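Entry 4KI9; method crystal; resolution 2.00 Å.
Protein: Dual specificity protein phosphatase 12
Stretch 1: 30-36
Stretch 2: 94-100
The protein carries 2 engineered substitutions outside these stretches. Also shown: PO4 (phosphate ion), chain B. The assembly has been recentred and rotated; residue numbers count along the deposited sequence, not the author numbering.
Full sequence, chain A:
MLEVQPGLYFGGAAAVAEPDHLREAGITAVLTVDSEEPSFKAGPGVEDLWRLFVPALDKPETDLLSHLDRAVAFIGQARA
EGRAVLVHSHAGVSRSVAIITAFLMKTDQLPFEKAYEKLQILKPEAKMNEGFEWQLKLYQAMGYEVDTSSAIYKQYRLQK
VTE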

# COMPACT_ATOMS: atom_id res chain seq x y z
N VAL A 30 -4.80 -9.98 4.09
CA VAL A 30 -4.50 -9.63 2.71
C VAL A 30 -5.15 -8.32 2.33
O VAL A 30 -6.37 -8.17 2.43
CB VAL A 30 -4.97 -10.74 1.72
CG1 VAL A 30 -4.73 -10.29 0.27
CG2 VAL A 30 -4.23 -12.05 2.01
N LEU A 31 -4.32 -7.36 1.92
CA LEU A 31 -4.82 -6.09 1.43
C LEU A 31 -4.71 -6.12 -0.07
O LEU A 31 -3.61 -6.17 -0.63
CB LEU A 31 -4.01 -4.92 1.99
CG LEU A 31 -4.62 -3.52 1.82
CD1 LEU A 31 -3.91 -2.56 2.77
CD2 LEU A 31 -4.48 -2.98 0.39
N THR A 32 -5.86 -6.11 -0.73
CA THR A 32 -5.94 -6.02 -2.18
C THR A 32 -6.14 -4.56 -2.59
O THR A 32 -7.10 -3.91 -2.18
CB THR A 32 -7.11 -6.85 -2.71
OG1 THR A 32 -6.97 -8.22 -2.29
CG2 THR A 32 -7.20 -6.77 -4.23
N VAL A 33 -5.21 -4.02 -3.38
CA VAL A 33 -5.40 -2.70 -3.97
C VAL A 33 -5.37 -2.88 -5.49
O VAL A 33 -4.31 -3.05 -6.08
CB VAL A 33 -4.36 -1.67 -3.43
CG1 VAL A 33 -2.93 -2.23 -3.48
CG2 VAL A 33 -4.47 -0.34 -4.17
N ASP A 34 -6.55 -2.88 -6.09
CA ASP A 34 -6.70 -3.35 -7.46
C ASP A 34 -8.09 -2.95 -7.92
O ASP A 34 -8.86 -2.37 -7.15
CB ASP A 34 -6.56 -4.87 -7.46
CG ASP A 34 -5.96 -5.41 -8.75
OD1 ASP A 34 -6.10 -4.76 -9.80
OD2 ASP A 34 -5.36 -6.51 -8.71
N SER A 35 -8.42 -3.26 -9.17
CA SER A 35 -9.74 -2.94 -9.71
C SER A 35 -10.81 -3.94 -9.26
O SER A 35 -12.00 -3.63 -9.28
CB SER A 35 -9.68 -2.89 -11.24
OG SER A 35 -9.17 -4.10 -11.76
N GLU A 36 -10.38 -5.14 -8.85
CA GLU A 36 -11.32 -6.19 -8.45
C GLU A 36 -10.72 -6.99 -7.31
O GLU A 36 -9.50 -7.01 -7.15
CB GLU A 36 -11.61 -7.13 -9.62
CG GLU A 36 -10.39 -7.93 -10.06
CD GLU A 36 -10.69 -8.94 -11.15
OE1 GLU A 36 -10.11 -10.05 -11.11
OE2 GLU A 36 -11.50 -8.62 -12.05
N SER A 94 3.10 -0.95 -8.80
CA SER A 94 2.67 0.43 -8.58
C SER A 94 1.71 0.61 -7.39
O SER A 94 2.08 1.20 -6.39
CB SER A 94 2.05 0.99 -9.86
OG SER A 94 1.61 2.33 -9.67
N ARG A 95 0.49 0.11 -7.51
CA ARG A 95 -0.50 0.29 -6.44
C ARG A 95 -0.06 -0.33 -5.10
O ARG A 95 -0.13 0.31 -4.04
CB ARG A 95 -1.85 -0.27 -6.87
CG ARG A 95 -2.60 0.58 -7.91
CD ARG A 95 -3.78 -0.20 -8.52
NE ARG A 95 -3.33 -1.20 -9.48
CZ ARG A 95 -4.13 -1.87 -10.31
NH1 ARG A 95 -5.43 -1.65 -10.30
NH2 ARG A 95 -3.62 -2.77 -11.15
N SER A 96 0.41 -1.57 -5.14
CA SER A 96 0.83 -2.25 -3.91
C SER A 96 2.11 -1.61 -3.39
O SER A 96 2.29 -1.44 -2.19
CB SER A 96 1.04 -3.73 -4.20
OG SER A 96 1.92 -3.87 -5.31
N VAL A 97 3.00 -1.24 -4.31
CA VAL A 97 4.23 -0.53 -3.96
C VAL A 97 3.97 0.79 -3.23
O VAL A 97 4.62 1.09 -2.24
CB VAL A 97 5.10 -0.29 -5.23
CG1 VAL A 97 6.23 0.68 -4.93
CG2 VAL A 97 5.66 -1.62 -5.74
N ALA A 98 3.02 1.58 -3.73
CA ALA A 98 2.62 2.81 -3.04
C ALA A 98 2.11 2.56 -1.61
O ALA A 98 2.47 3.28 -0.67
CB ALA A 98 1.57 3.55 -3.86
N ILE A 99 1.28 1.53 -1.45
CA ILE A 99 0.74 1.22 -0.13
C ILE A 99 1.85 0.81 0.84
O ILE A 99 1.89 1.26 1.98
CB ILE A 99 -0.32 0.09 -0.19
CG1 ILE A 99 -1.55 0.56 -0.98
CG2 ILE A 99 -0.74 -0.36 1.21
CD1 ILE A 99 -2.19 1.84 -0.45
N ILE A 100 2.74 -0.07 0.39
CA ILE A 100 3.85 -0.49 1.24
C ILE A 100 4.70 0.71 1.64
O ILE A 100 5.07 0.87 2.81
CB ILE A 100 4.75 -1.52 0.53
CG1 ILE A 100 3.97 -2.82 0.32
CG2 ILE A 100 6.01 -1.80 1.34
CD1 ILE A 100 3.62 -3.51 1.63
P PO4 B . 0.05 -2.40 -10.39
O1 PO4 B . -0.94 -3.47 -10.79
O2 PO4 B . -0.67 -1.24 -9.76
O3 PO4 B . 1.10 -2.97 -9.46
O4 PO4 B . 0.74 -1.88 -11.64

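What does Val 33 do at the centre of the contact? Its CA-to-CB bond points toward the helix, and its chi1 of 48° (p) lets both methyls reach it. Val 33 CG1 lies 3.8 Å from Ser 96 CA and 4.0 Å from Ile 99 CG1, while Val 33 CG2 lies 3.8 Å from Arg 95 CB. The CA-to-CB bond of Ser 96 points sideways, and the closest approach is to its CA; Ser 96 CB is 4.3 Å from Val 33 CG1.

How does the apolar packing continue? Leu 31, two residues earlier, also points toward the helix. In its t, t rotamer it brings Leu 31 CD1 within 4.2 Å of Ile 99 CG2. Ile 99, in the m, m rotamer, thus meets Leu 31 with CG2 and Val 33 with CG1.

Why does Arg 95 bend as it does? In its m, t, m conformation, chi3 m (-75°) turns the guanidinium back, so that Arg 95 N (2.9 Å) and Arg 95 NE (2.7 Å) both donate to PO4 O2, and Arg 95 NH2 donates to PO4 O1 at 2.8 Å.

Is Asp 34 then a hydrogen-bond partner of Arg 95? No: Asp 34 OD1 is 3.2 Å from Arg 95 NH1, a salt bridge, but it lies well out of the guanidinium plane, so only charge links them. The same Asp 34 OD1 accepts a hydrogen bond from Ser 35 N at 2.8 Å.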